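Glycosylation Associate Protein 1 (Streptococcus agalactiae serotype V, PDB 6OYC) probably serves the accessory Sec system as a GT-B-like protein linked to glycosylation and secretion of bacterial surface glycoproteins, and perhaps to sugar binding. Local coordinates at residues Leu307-Ser312 against Tyr493-Ile498; Asn419-Val424 against Ser445-Ile450; Glu319-Val324 against Leu436-Ala441; Phe41-Lys46 against Asn499-Gly504. All coordinates share one frame; numbering follows the deposited sequence.

Interaction 1 of 4, residues Leu307-Ser312 against Tyr493-Ile498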
loop_
_atom_site.group_PDB
_atom_site.type_symbol
_atom_site.label_atom_id
_atom_site.label_comp_id
_atom_site.label_asym_id
_atom_site.label_seq_id
_atom_site.Cartn_x
_atom_site.Cartn_y
_atom_site.Cartn_z
ATOM N N LEU A 307 -13.801 -2.057 2.539
ATOM C CA LEU A 307 -14.772 -1.583 1.555
ATOM C C LEU A 307 -16.198 -1.812 2.058
ATOM O O LEU A 307 -16.512 -2.868 2.618
ATOM C CB LEU A 307 -14.579 -2.308 0.217
ATOM C CG LEU A 307 -13.527 -1.845 -0.797
ATOM C CD1 LEU A 307 -13.855 -0.456 -1.379
ATOM C CD2 LEU A 307 -12.119 -1.877 -0.183
ATOM N N ALA A 308 -17.060 -0.819 1.863
ATOM C CA ALA A 308 -18.484 -1.005 2.118
ATOM C C ALA A 308 -19.129 -1.782 0.975
ATOM O O ALA A 308 -18.724 -1.668 -0.187
ATOM C CB ALA A 308 -19.192 0.337 2.290
ATOM N N LEU A 309 -20.130 -2.587 1.313
ATOM C CA LEU A 309 -20.838 -3.404 0.335
ATOM C C LEU A 309 -22.232 -2.844 0.098
ATOM O O LEU A 309 -22.994 -2.643 1.051
ATOM C CB LEU A 309 -20.948 -4.852 0.806
ATOM C CG LEU A 309 -19.679 -5.696 0.800
ATOM C CD1 LEU A 309 -19.268 -6.046 2.215
ATOM C CD2 LEU A 309 -19.920 -6.961 -0.006
ATOM N N GLY A 310 -22.556 -2.582 -1.168
ATOM C CA GLY A 310 -23.934 -2.383 -1.588
ATOM C C GLY A 310 -24.580 -1.068 -1.230
ATOM O O GLY A 310 -25.790 -0.921 -1.433
ATOM N N LYS A 311 -23.827 -0.091 -0.719
ATOM C CA LYS A 311 -24.453 1.169 -0.338
ATOM C C LYS A 311 -25.018 1.942 -1.524
ATOM O O LYS A 311 -25.818 2.862 -1.311
ATOM C CB LYS A 311 -23.466 2.048 0.430
ATOM C CG LYS A 311 -23.365 1.699 1.905
ATOM C CD LYS A 311 -23.231 2.954 2.763
ATOM C CE LYS A 311 -22.362 2.673 3.981
ATOM N NZ LYS A 311 -21.479 3.820 4.340
ATOM N N SER A 312 -24.652 1.599 -2.760
ATOM C CA SER A 312 -25.233 2.303 -3.902
ATOM C C SER A 312 -26.721 2.027 -4.076
ATOM O O SER A 312 -27.351 2.660 -4.929
ATOM C CB SER A 312 -24.502 1.942 -5.200
ATOM O OG SER A 312 -24.882 0.663 -5.669
ATOM N N TYR A 493 -22.919 -12.437 -5.318
ATOM C CA TYR A 493 -21.731 -13.217 -5.629
ATOM C C TYR A 493 -20.574 -12.800 -4.737
ATOM O O TYR A 493 -19.835 -13.647 -4.228
ATOM C CB TYR A 493 -21.386 -13.045 -7.107
ATOM C CG TYR A 493 -20.031 -13.548 -7.553
ATOM C CD1 TYR A 493 -18.865 -12.843 -7.255
ATOM C CD2 TYR A 493 -19.920 -14.696 -8.332
ATOM C CE1 TYR A 493 -17.625 -13.286 -7.685
ATOM C CE2 TYR A 493 -18.677 -15.148 -8.775
ATOM C CZ TYR A 493 -17.534 -14.437 -8.448
ATOM O OH TYR A 493 -16.293 -14.874 -8.873
ATOM N N SER A 494 -20.403 -11.495 -4.536
ATOM C CA SER A 494 -19.312 -11.027 -3.695
ATOM C C SER A 494 -19.516 -11.445 -2.247
ATOM O O SER A 494 -18.579 -11.928 -1.598
ATOM C CB SER A 494 -19.179 -9.512 -3.822
ATOM O OG SER A 494 -18.980 -9.166 -5.185
ATOM N N ILE A 495 -20.749 -11.310 -1.740
ATOM C CA ILE A 495 -21.022 -11.550 -0.322
ATOM C C ILE A 495 -20.620 -12.961 0.085
ATOM O O ILE A 495 -20.071 -13.170 1.172
ATOM C CB ILE A 495 -22.504 -11.279 -0.025
ATOM C CG1 ILE A 495 -22.741 -9.776 0.063
ATOM C CG2 ILE A 495 -22.909 -11.946 1.261
ATOM C CD1 ILE A 495 -24.194 -9.377 0.040
ATOM N N ASP A 496 -20.861 -13.942 -0.792
ATOM C CA ASP A 496 -20.541 -15.315 -0.459
ATOM C C ASP A 496 -19.043 -15.577 -0.543
ATOM O O ASP A 496 -18.473 -16.201 0.351
ATOM C CB ASP A 496 -21.320 -16.285 -1.357
ATOM C CG ASP A 496 -22.807 -16.057 -1.290
ATOM O OD1 ASP A 496 -23.525 -16.254 -2.295
ATOM O OD2 ASP A 496 -23.261 -15.717 -0.175
ATOM N N LYS A 497 -18.400 -15.137 -1.618
ATOM C CA LYS A 497 -16.944 -15.202 -1.689
ATOM C C LYS A 497 -16.295 -14.496 -0.495
ATOM O O LYS A 497 -15.305 -14.980 0.073
ATOM C CB LYS A 497 -16.463 -14.598 -3.022
ATOM C CG LYS A 497 -16.757 -15.487 -4.224
ATOM C CD LYS A 497 -15.542 -15.660 -5.130
ATOM C CE LYS A 497 -15.541 -17.060 -5.743
ATOM N NZ LYS A 497 -16.922 -17.545 -6.078
ATOM N N ILE A 498 -16.849 -13.354 -0.103
ATOM C CA ILE A 498 -16.364 -12.629 1.067
ATOM C C ILE A 498 -16.296 -13.546 2.284
ATOM O O ILE A 498 -15.322 -13.525 3.048
ATOM C CB ILE A 498 -17.271 -11.404 1.324
ATOM C CG1 ILE A 498 -16.911 -10.245 0.374
ATOM C CG2 ILE A 498 -17.251 -10.984 2.800
ATOM C CD1 ILE A 498 -15.550 -9.635 0.590
#

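Interaction 2 of 4, residues Asn419-Val424 against Ser445-Ile450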
loop_
_atom_site.group_PDB
_atom_site.type_symbol
_atom_site.label_atom_id
_atom_site.label_comp_id
_atom_site.label_asym_id
_atom_site.label_seq_id
_atom_site.Cartn_x
_atom_site.Cartn_y
_atom_site.Cartn_z
ATOM N N ASN A 419 -13.516 5.768 0.022
ATOM C CA ASN A 419 -14.601 6.724 0.168
ATOM C C ASN A 419 -15.283 6.976 -1.167
ATOM O O ASN A 419 -16.516 7.026 -1.239
ATOM C CB ASN A 419 -14.088 8.018 0.782
ATOM C CG ASN A 419 -14.062 7.953 2.290
ATOM O OD1 ASN A 419 -15.037 8.297 2.958
ATOM N ND2 ASN A 419 -12.957 7.463 2.838
ATOM N N ARG A 420 -14.502 7.074 -2.244
ATOM C CA ARG A 420 -15.097 7.403 -3.532
ATOM C C ARG A 420 -15.982 6.262 -4.045
ATOM O O ARG A 420 -16.965 6.512 -4.749
ATOM C CB ARG A 420 -13.991 7.814 -4.521
ATOM C CG ARG A 420 -14.481 8.771 -5.669
ATOM C CD ARG A 420 -14.810 10.218 -5.137
ATOM N NE ARG A 420 -15.008 11.278 -6.145
ATOM C CZ ARG A 420 -15.946 11.304 -7.107
ATOM N NH1 ARG A 420 -16.834 10.319 -7.249
ATOM N NH2 ARG A 420 -15.994 12.336 -7.947
ATOM N N LEU A 421 -15.710 5.021 -3.638
ATOM C CA LEU A 421 -16.458 3.863 -4.101
ATOM C C LEU A 421 -17.680 3.556 -3.252
ATOM O O LEU A 421 -18.429 2.630 -3.589
ATOM C CB LEU A 421 -15.547 2.636 -4.129
ATOM C CG LEU A 421 -14.563 2.623 -5.299
ATOM C CD1 LEU A 421 -13.535 1.494 -5.135
ATOM C CD2 LEU A 421 -15.298 2.504 -6.626
ATOM N N GLU A 422 -17.893 4.308 -2.170
ATOM C CA GLU A 422 -18.952 3.975 -1.220
ATOM C C GLU A 422 -20.297 3.799 -1.914
ATOM O O GLU A 422 -21.002 2.811 -1.697
ATOM C CB GLU A 422 -19.048 5.064 -0.148
ATOM C CG GLU A 422 -19.864 4.649 1.065
ATOM C CD GLU A 422 -20.062 5.782 2.052
ATOM O OE1 GLU A 422 -19.570 6.901 1.772
ATOM O OE2 GLU A 422 -20.716 5.551 3.098
ATOM N N TYR A 423 -20.668 4.758 -2.754
ATOM C CA TYR A 423 -21.974 4.759 -3.399
ATOM C C TYR A 423 -21.886 4.463 -4.893
ATOM O O TYR A 423 -22.850 4.706 -5.616
ATOM C CB TYR A 423 -22.684 6.097 -3.146
ATOM C CG TYR A 423 -22.972 6.361 -1.672
ATOM C CD1 TYR A 423 -24.006 5.692 -1.013
ATOM C CD2 TYR A 423 -22.201 7.265 -0.937
ATOM C CE1 TYR A 423 -24.267 5.915 0.337
ATOM C CE2 TYR A 423 -22.452 7.494 0.412
ATOM C CZ TYR A 423 -23.485 6.817 1.044
ATOM O OH TYR A 423 -23.732 7.044 2.382
ATOM N N VAL A 424 -20.767 3.913 -5.369
ATOM C CA VAL A 424 -20.582 3.733 -6.802
ATOM C C VAL A 424 -21.364 2.514 -7.272
ATOM O O VAL A 424 -21.475 1.503 -6.576
ATOM C CB VAL A 424 -19.082 3.636 -7.152
ATOM C CG1 VAL A 424 -18.854 2.927 -8.492
ATOM C CG2 VAL A 424 -18.486 5.034 -7.232
ATOM N N SER A 445 -16.316 -5.005 -2.573
ATOM C CA SER A 445 -17.489 -4.156 -2.453
ATOM C C SER A 445 -18.707 -4.714 -3.170
ATOM O O SER A 445 -19.814 -4.202 -2.974
ATOM C CB SER A 445 -17.184 -2.769 -3.028
ATOM O OG SER A 445 -16.914 -2.909 -4.415
ATOM N N GLY A 446 -18.535 -5.749 -3.987
ATOM C CA GLY A 446 -19.600 -6.218 -4.831
ATOM C C GLY A 446 -19.869 -5.366 -6.043
ATOM O O GLY A 446 -20.674 -5.769 -6.882
ATOM N N ILE A 447 -19.246 -4.196 -6.151
ATOM C CA ILE A 447 -19.446 -3.353 -7.332
ATOM C C ILE A 447 -18.983 -4.115 -8.569
ATOM O O ILE A 447 -17.853 -4.655 -8.581
ATOM C CB ILE A 447 -18.689 -2.027 -7.185
ATOM C CG1 ILE A 447 -19.139 -1.284 -5.921
ATOM C CG2 ILE A 447 -18.868 -1.151 -8.434
ATOM C CD1 ILE A 447 -18.470 0.082 -5.736
ATOM N N PRO A 448 -19.812 -4.227 -9.610
ATOM C CA PRO A 448 -19.408 -4.989 -10.799
ATOM C C PRO A 448 -18.401 -4.213 -11.643
ATOM O O PRO A 448 -18.412 -2.977 -11.693
ATOM C CB PRO A 448 -20.735 -5.190 -11.550
ATOM C CG PRO A 448 -21.545 -3.938 -11.194
ATOM C CD PRO A 448 -21.159 -3.631 -9.743
ATOM N N GLN A 449 -17.525 -4.957 -12.324
ATOM C CA GLN A 449 -16.420 -4.365 -13.073
ATOM C C GLN A 449 -16.507 -4.673 -14.561
ATOM O O GLN A 449 -16.724 -5.818 -14.950
ATOM C CB GLN A 449 -15.071 -4.884 -12.569
ATOM C CG GLN A 449 -14.828 -4.649 -11.123
ATOM C CD GLN A 449 -13.675 -5.488 -10.632
ATOM O OE1 GLN A 449 -12.523 -5.267 -11.010
ATOM N NE2 GLN A 449 -13.982 -6.474 -9.808
ATOM N N ILE A 450 -16.261 -3.672 -15.394
ATOM C CA ILE A 450 -16.181 -3.876 -16.838
ATOM C C ILE A 450 -14.716 -3.808 -17.257
ATOM O O ILE A 450 -14.060 -2.774 -17.083
ATOM C CB ILE A 450 -17.020 -2.852 -17.621
ATOM C CG1 ILE A 450 -18.506 -2.983 -17.279
ATOM C CG2 ILE A 450 -16.787 -3.040 -19.125
ATOM C CD1 ILE A 450 -19.376 -1.937 -17.966
#

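Interaction 3 of 4, residues Glu319-Val324 against Leu436-Ala441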
loop_
_atom_site.group_PDB
_atom_site.type_symbol
_atom_site.label_atom_id
_atom_site.label_comp_id
_atom_site.label_asym_id
_atom_site.label_seq_id
_atom_site.Cartn_x
_atom_site.Cartn_y
_atom_site.Cartn_z
ATOM N N GLU A 319 -23.622 5.990 -10.348
ATOM C CA GLU A 319 -22.309 6.585 -10.537
ATOM C C GLU A 319 -21.329 5.554 -11.085
ATOM O O GLU A 319 -21.128 4.483 -10.485
ATOM C CB GLU A 319 -21.789 7.182 -9.234
ATOM C CG GLU A 319 -20.583 8.092 -9.438
ATOM C CD GLU A 319 -19.844 8.401 -8.143
ATOM O OE1 GLU A 319 -18.680 8.865 -8.222
ATOM O OE2 GLU A 319 -20.428 8.188 -7.051
ATOM N N ILE A 320 -20.730 5.885 -12.228
ATOM C CA ILE A 320 -19.715 5.063 -12.875
ATOM C C ILE A 320 -18.341 5.596 -12.491
ATOM O O ILE A 320 -18.059 6.794 -12.645
ATOM C CB ILE A 320 -19.887 5.061 -14.407
ATOM C CG1 ILE A 320 -21.270 4.547 -14.803
ATOM C CG2 ILE A 320 -18.779 4.232 -15.079
ATOM C CD1 ILE A 320 -21.441 4.356 -16.285
ATOM N N TYR A 321 -17.482 4.695 -12.023
ATOM C CA TYR A 321 -16.106 4.991 -11.627
ATOM C C TYR A 321 -15.188 4.514 -12.751
ATOM O O TYR A 321 -14.967 3.310 -12.899
ATOM C CB TYR A 321 -15.820 4.273 -10.303
ATOM C CG TYR A 321 -14.482 4.483 -9.608
ATOM C CD1 TYR A 321 -13.358 3.725 -9.958
ATOM C CD2 TYR A 321 -14.364 5.364 -8.535
ATOM C CE1 TYR A 321 -12.143 3.897 -9.287
ATOM C CE2 TYR A 321 -13.157 5.530 -7.861
ATOM C CZ TYR A 321 -12.051 4.802 -8.247
ATOM O OH TYR A 321 -10.851 4.960 -7.594
ATOM N N PHE A 322 -14.660 5.448 -13.552
ATOM C CA PHE A 322 -14.028 5.133 -14.840
ATOM C C PHE A 322 -12.533 5.442 -14.804
ATOM O O PHE A 322 -12.127 6.614 -14.859
ATOM C CB PHE A 322 -14.710 5.908 -15.966
ATOM C CG PHE A 322 -14.416 5.385 -17.362
ATOM C CD1 PHE A 322 -13.131 5.425 -17.891
ATOM C CD2 PHE A 322 -15.443 4.904 -18.169
ATOM C CE1 PHE A 322 -12.878 4.978 -19.193
ATOM C CE2 PHE A 322 -15.189 4.450 -19.478
ATOM C CZ PHE A 322 -13.906 4.484 -19.978
ATOM N N VAL A 323 -11.718 4.392 -14.763
ATOM C CA VAL A 323 -10.268 4.553 -14.700
ATOM C C VAL A 323 -9.755 4.917 -16.084
ATOM O O VAL A 323 -10.010 4.196 -17.052
ATOM C CB VAL A 323 -9.597 3.268 -14.176
ATOM C CG1 VAL A 323 -8.049 3.372 -14.243
ATOM C CG2 VAL A 323 -10.050 2.978 -12.749
ATOM N N VAL A 324 -9.023 6.033 -16.186
ATOM C CA VAL A 324 -8.529 6.490 -17.488
ATOM C C VAL A 324 -7.041 6.207 -17.713
ATOM O O VAL A 324 -6.569 6.330 -18.856
ATOM C CB VAL A 324 -8.829 7.992 -17.695
ATOM C CG1 VAL A 324 -10.340 8.232 -17.654
ATOM C CG2 VAL A 324 -8.094 8.845 -16.644
ATOM N N LEU A 436 -4.720 -2.903 -10.023
ATOM C CA LEU A 436 -4.906 -4.044 -9.131
ATOM C C LEU A 436 -5.780 -3.680 -7.939
ATOM O O LEU A 436 -6.729 -4.406 -7.610
ATOM C CB LEU A 436 -3.550 -4.567 -8.648
ATOM C CG LEU A 436 -3.659 -5.638 -7.552
ATOM C CD1 LEU A 436 -4.321 -6.873 -8.147
ATOM C CD2 LEU A 436 -2.302 -5.996 -6.913
ATOM N N TYR A 437 -5.465 -2.568 -7.261
ATOM C CA TYR A 437 -6.218 -2.241 -6.063
ATOM C C TYR A 437 -7.691 -2.014 -6.397
ATOM O O TYR A 437 -8.575 -2.413 -5.633
ATOM C CB TYR A 437 -5.639 -1.019 -5.345
ATOM C CG TYR A 437 -6.432 -0.816 -4.069
ATOM C CD1 TYR A 437 -6.303 -1.708 -3.010
ATOM C CD2 TYR A 437 -7.377 0.193 -3.953
ATOM C CE1 TYR A 437 -7.058 -1.569 -1.841
ATOM C CE2 TYR A 437 -8.143 0.341 -2.773
ATOM C CZ TYR A 437 -7.978 -0.545 -1.729
ATOM O OH TYR A 437 -8.722 -0.432 -0.570
ATOM N N THR A 438 -7.971 -1.393 -7.545
ATOM C CA THR A 438 -9.352 -1.200 -7.986
ATOM C C THR A 438 -10.068 -2.534 -8.164
ATOM O O THR A 438 -11.241 -2.668 -7.794
ATOM C CB THR A 438 -9.372 -0.393 -9.288
ATOM O OG1 THR A 438 -8.745 0.875 -9.066
ATOM C CG2 THR A 438 -10.798 -0.156 -9.776
ATOM N N GLN A 439 -9.383 -3.532 -8.732
ATOM C CA GLN A 439 -9.978 -4.863 -8.849
ATOM C C GLN A 439 -10.294 -5.446 -7.475
ATOM O O GLN A 439 -11.382 -5.996 -7.259
ATOM C CB GLN A 439 -9.046 -5.796 -9.616
ATOM C CG GLN A 439 -8.819 -5.408 -11.050
ATOM C CD GLN A 439 -7.888 -6.371 -11.743
ATOM O OE1 GLN A 439 -6.679 -6.420 -11.455
ATOM N NE2 GLN A 439 -8.442 -7.165 -12.642
ATOM N N ILE A 440 -9.341 -5.347 -6.536
ATOM C CA ILE A 440 -9.567 -5.837 -5.174
ATOM C C ILE A 440 -10.752 -5.130 -4.543
ATOM O O ILE A 440 -11.592 -5.758 -3.886
ATOM C CB ILE A 440 -8.302 -5.655 -4.317
ATOM C CG1 ILE A 440 -7.219 -6.658 -4.732
ATOM C CG2 ILE A 440 -8.632 -5.785 -2.834
ATOM C CD1 ILE A 440 -5.821 -6.178 -4.390
ATOM N N ALA A 441 -10.827 -3.806 -4.712
ATOM C CA ALA A 441 -11.952 -3.058 -4.170
ATOM C C ALA A 441 -13.268 -3.536 -4.780
ATOM O O ALA A 441 -14.297 -3.593 -4.093
ATOM C CB ALA A 441 -11.739 -1.562 -4.410
#

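Interaction 4 of 4, residues Phe41-Lys46 against Asn499-Gly504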
loop_
_atom_site.group_PDB
_atom_site.type_symbol
_atom_site.label_atom_id
_atom_site.label_comp_id
_atom_site.label_asym_id
_atom_site.label_seq_id
_atom_site.Cartn_x
_atom_site.Cartn_y
_atom_site.Cartn_z
ATOM N N PHE A 41 -6.902 -13.862 10.085
ATOM C CA PHE A 41 -6.542 -14.553 11.315
ATOM C C PHE A 41 -7.178 -13.874 12.518
ATOM O O PHE A 41 -7.549 -14.551 13.482
ATOM C CB PHE A 41 -5.022 -14.638 11.465
ATOM C CG PHE A 41 -4.423 -15.790 10.722
ATOM C CD1 PHE A 41 -4.484 -15.837 9.344
ATOM C CD2 PHE A 41 -3.851 -16.855 11.400
ATOM C CE1 PHE A 41 -3.963 -16.907 8.651
ATOM C CE2 PHE A 41 -3.328 -17.937 10.712
ATOM C CZ PHE A 41 -3.372 -17.962 9.338
ATOM N N ASP A 42 -7.328 -12.544 12.463
ATOM C CA ASP A 42 -8.023 -11.805 13.516
ATOM C C ASP A 42 -9.501 -12.176 13.562
ATOM O O ASP A 42 -10.030 -12.530 14.623
ATOM C CB ASP A 42 -7.872 -10.294 13.290
ATOM C CG ASP A 42 -6.557 -9.746 13.828
ATOM O OD1 ASP A 42 -5.723 -10.558 14.284
ATOM O OD2 ASP A 42 -6.363 -8.508 13.800
ATOM N N TYR A 43 -10.188 -12.060 12.420
ATOM C CA TYR A 43 -11.565 -12.527 12.297
ATOM C C TYR A 43 -11.710 -13.953 12.802
ATOM O O TYR A 43 -12.765 -14.321 13.336
ATOM C CB TYR A 43 -12.020 -12.472 10.834
ATOM C CG TYR A 43 -12.178 -11.086 10.250
ATOM C CD1 TYR A 43 -12.494 -9.999 11.059
ATOM C CD2 TYR A 43 -12.021 -10.866 8.888
ATOM C CE1 TYR A 43 -12.647 -8.727 10.522
ATOM C CE2 TYR A 43 -12.156 -9.603 8.345
ATOM C CZ TYR A 43 -12.476 -8.540 9.165
ATOM O OH TYR A 43 -12.629 -7.286 8.636
ATOM N N ALA A 44 -10.669 -14.773 12.625
ATOM C CA ALA A 44 -10.705 -16.167 13.024
ATOM C C ALA A 44 -10.325 -16.355 14.479
ATOM O O ALA A 44 -10.324 -17.493 14.958
ATOM C CB ALA A 44 -9.778 -17.003 12.137
ATOM N N GLY A 45 -9.988 -15.278 15.184
ATOM C CA GLY A 45 -9.661 -15.387 16.593
ATOM C C GLY A 45 -8.296 -15.951 16.919
ATOM O O GLY A 45 -8.061 -16.313 18.075
ATOM N N LYS A 46 -7.378 -16.022 15.959
ATOM C CA LYS A 46 -6.038 -16.521 16.246
ATOM C C LYS A 46 -5.183 -15.461 16.932
ATOM O O LYS A 46 -5.341 -14.257 16.713
ATOM C CB LYS A 46 -5.349 -16.984 14.962
ATOM C CG LYS A 46 -6.157 -18.018 14.184
ATOM C CD LYS A 46 -6.758 -19.043 15.134
ATOM C CE LYS A 46 -6.775 -20.421 14.525
ATOM N NZ LYS A 46 -8.127 -20.849 14.118
ATOM N N ASN A 499 -17.313 -14.395 2.467
ATOM C CA ASN A 499 -17.477 -15.086 3.741
ATOM C C ASN A 499 -16.549 -16.283 3.908
ATOM O O ASN A 499 -16.275 -16.675 5.045
ATOM C CB ASN A 499 -18.936 -15.498 3.913
ATOM C CG ASN A 499 -19.869 -14.297 3.947
ATOM O OD1 ASN A 499 -19.423 -13.147 4.086
ATOM N ND2 ASN A 499 -21.167 -14.550 3.812
ATOM N N ASP A 500 -16.026 -16.854 2.824
ATOM C CA ASP A 500 -14.962 -17.836 2.997
ATOM C C ASP A 500 -13.778 -17.232 3.737
ATOM O O ASP A 500 -12.966 -17.967 4.310
ATOM C CB ASP A 500 -14.510 -18.385 1.640
ATOM C CG ASP A 500 -15.675 -18.801 0.761
ATOM O OD1 ASP A 500 -15.552 -18.708 -0.483
ATOM O OD2 ASP A 500 -16.717 -19.220 1.314
ATOM N N TYR A 501 -13.700 -15.902 3.753
ATOM C CA TYR A 501 -12.643 -15.087 4.329
ATOM C C TYR A 501 -13.003 -14.526 5.702
ATOM O O TYR A 501 -12.147 -14.475 6.582
ATOM C CB TYR A 501 -12.333 -13.946 3.348
ATOM C CG TYR A 501 -11.406 -12.864 3.836
ATOM C CD1 TYR A 501 -11.897 -11.703 4.425
ATOM C CD2 TYR A 501 -10.037 -12.987 3.673
ATOM C CE1 TYR A 501 -11.039 -10.710 4.858
ATOM C CE2 TYR A 501 -9.172 -12.005 4.107
ATOM C CZ TYR A 501 -9.677 -10.864 4.685
ATOM O OH TYR A 501 -8.799 -9.896 5.094
ATOM N N THR A 502 -14.250 -14.092 5.913
ATOM C CA THR A 502 -14.655 -13.646 7.246
ATOM C C THR A 502 -15.026 -14.806 8.163
ATOM O O THR A 502 -14.922 -14.674 9.386
ATOM C CB THR A 502 -15.846 -12.691 7.173
ATOM O OG1 THR A 502 -16.725 -13.098 6.119
ATOM C CG2 THR A 502 -15.375 -11.275 6.935
ATOM N N GLY A 503 -15.464 -15.926 7.605
ATOM C CA GLY A 503 -16.022 -17.017 8.363
ATOM C C GLY A 503 -15.029 -17.955 8.992
ATOM O O GLY A 503 -15.436 -18.804 9.787
ATOM N N GLY A 504 -13.744 -17.834 8.658
ATOM C CA GLY A 504 -12.705 -18.623 9.278
ATOM C C GLY A 504 -12.361 -19.912 8.571
ATOM O O GLY A 504 -11.362 -20.548 8.932
#

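Interaction 1 of 4, residues Leu307-Ser312 against Tyr493-Ile498
L309 projects from the loop 307-312 onto the helix segment 493-498, where it meets I495 and I498, residues three apart on one side of the helix. From CA the side chain starts out toward the helix, and CB carries CG beside the backbone N (chi1 -72°), anti to the carbonyl carbon. CB and CG serve as a stem, and the touching is left to one of the two methyl branches. CD2 comes within 4.0 Å of I495 CG1 and 4.5 Å of I498 CG1, so a single methyl rests against both isoleucines. The other methyl, CD1, points off and stays more than 5 Å from either residue. The second torsion, chi2 113°, is unusual and may mean that the methyl positions of this exposed side chain are uncertain. I495 offers CG1, the branch lying beside its own backbone N, and its side chain runs obliquely across that of L309. I498, more deeply buried, adds CG1 from the next turn. No hydrogen bond joins the segments, and the contact is apolar, small and partly buried. L309 also touches L491 on the same helix. This is plain loop-on-helix packing: the loop leading to strand 318-323 lies against helix 484-502, consistent with the long C-terminal helix of GT-B folds that runs from the second Rossmann-like domain toward the first.

Interaction 2 of 4, residues Asn419-Val424 against Ser445-Ile450
I447 drives its CD1 end into the type I beta turn L421-V424, where two carbonyl oxygens and two apolar side chains receive it. CG1 lies beside the I447 backbone N and chi2 is -178°, an extended branch that carries CD1 into the turn. There it packs 3.3 Å from L421 O and 3.4 Å from V424 O, close carbon-to-oxygen contacts without a hydrogen bond. The side chain of L421 lies aslant to that of I447, with L421 CD2 4.1 Å from I447 CD1. V424 stands at about a right angle to it: its CB is 3.9 Å from the same methyl, and V424 CG1 also approaches I447 CG2 at 4.1 Å. L421 O meanwhile accepts the V424 N-H that closes the turn. On the other segment S445 OG accepts from I447 N at 3.2 Å, an ST turn, with G446 at positive phi as the chain leaves helix 436-445. All three touching residues are buried, and I447 also packs on I427. Parallel strands 426-428 and 449-451, joined through helix 436-445, make a beta-alpha-beta crossover, the repeating unit of the Rossmann-like domains of GT-B proteins.

Interaction 3 of 4, residues Glu319-Val324 against Leu436-Ala441
T438 is the one residue of helix segment 436-441 that touches segment 319-324, meeting Y321 and V323 there. The walk along the helix begins at L436, whose carbonyl O takes the N-H of I440. Y437 turns to another side of the helix, where its OH bonds to D304 and its ring packs on I417 and I418. T438 itself points at the strand. Its CG2 methyl, anti to the backbone N, sits 4.3 Å from Y321 CE1, approaching the ring obliquely, and 4.4 Å from V323 CG2. It thus reaches two residues that project from the same face of the strand. T438 OG1 bonds to D435 and to the hydroxyl of Y356, and Y321 OH bonds to that same hydroxyl, so Y356 ties together the polar ends of both residues inside a buried contact. Q439 leaves toward T455 and F457. After I440, A441 N bonds back to Y437 O, keeping the first turns regular. Helix 436-445 thus covers strands 318-323 and 426-428, T438 also touching I427. Helix 414-420 lies on this same sheet face, its I417 packed on Y321, while I320 and F322 project from the opposite face and pack on strand 349-354.

Interaction 4 of 4, residues Phe41-Lys46 against Asn499-Gly504
Y43, in the last turn of helix 33-43, turns its ring onto Y501 and T502 near the end of helix 484-502. With CG beside the backbone N (chi1 -68°) the ring leans toward the second helix, and its CD2-CE2 side does the touching. Y501 CE1 meets this side from the edge, close to the plane of the Y43 ring, at 3.8 Å from Y43 CE2. Y501 has CG anti to its backbone N (chi1 171°), which carries its ring toward helix 33-43; there Y501 OH bonds to the N36 carbonyl and the ring packs on M40. On T502 the methyl CG2, anti to the carbonyl carbon, lies 3.9 Å from both Y43 CD2 and Y43 CE2, while OG1 turns back to a weak bond with I498 O. Y43 OH bonds to T305. In GT-B folds the C-terminal helices typically cross to the N-terminal Rossmann-like domain; here they reach helix 33-43 beside strand 2-5, whose F2 and F4 meet F41 edge-to-face. A44 CB sits 4.4 Å from G504 CA. Both segments turn at glycines with positive phi: G45 closes a Schellman motif, with K46 N 2.9 Å from F41 O, and G504 begins the step into helix 505-512, where V507 touches A44.

Interactions 2 and 3 are buried on one face of the parallel sheet that holds strands 318-323, 426-428 and 449-451, their centres about 7 Å apart; a salt bridge from R420 to E319 and packing of L421 on Y321 join them. Interaction 1 flanks them, its centre about 9 Å from that of interaction 2, and S312 CB packs 3.2 Å from Y423 O between the two. L307 of interaction 1 also touches Y437 and A441 of interaction 3. Interaction 4 is more remote: its centre is about 16 Å from that of interaction 1, with which it shares helix 484-502, and about 23 Å from that of interaction 2. That helix therefore links the sheet-bound group to the N-terminal domain.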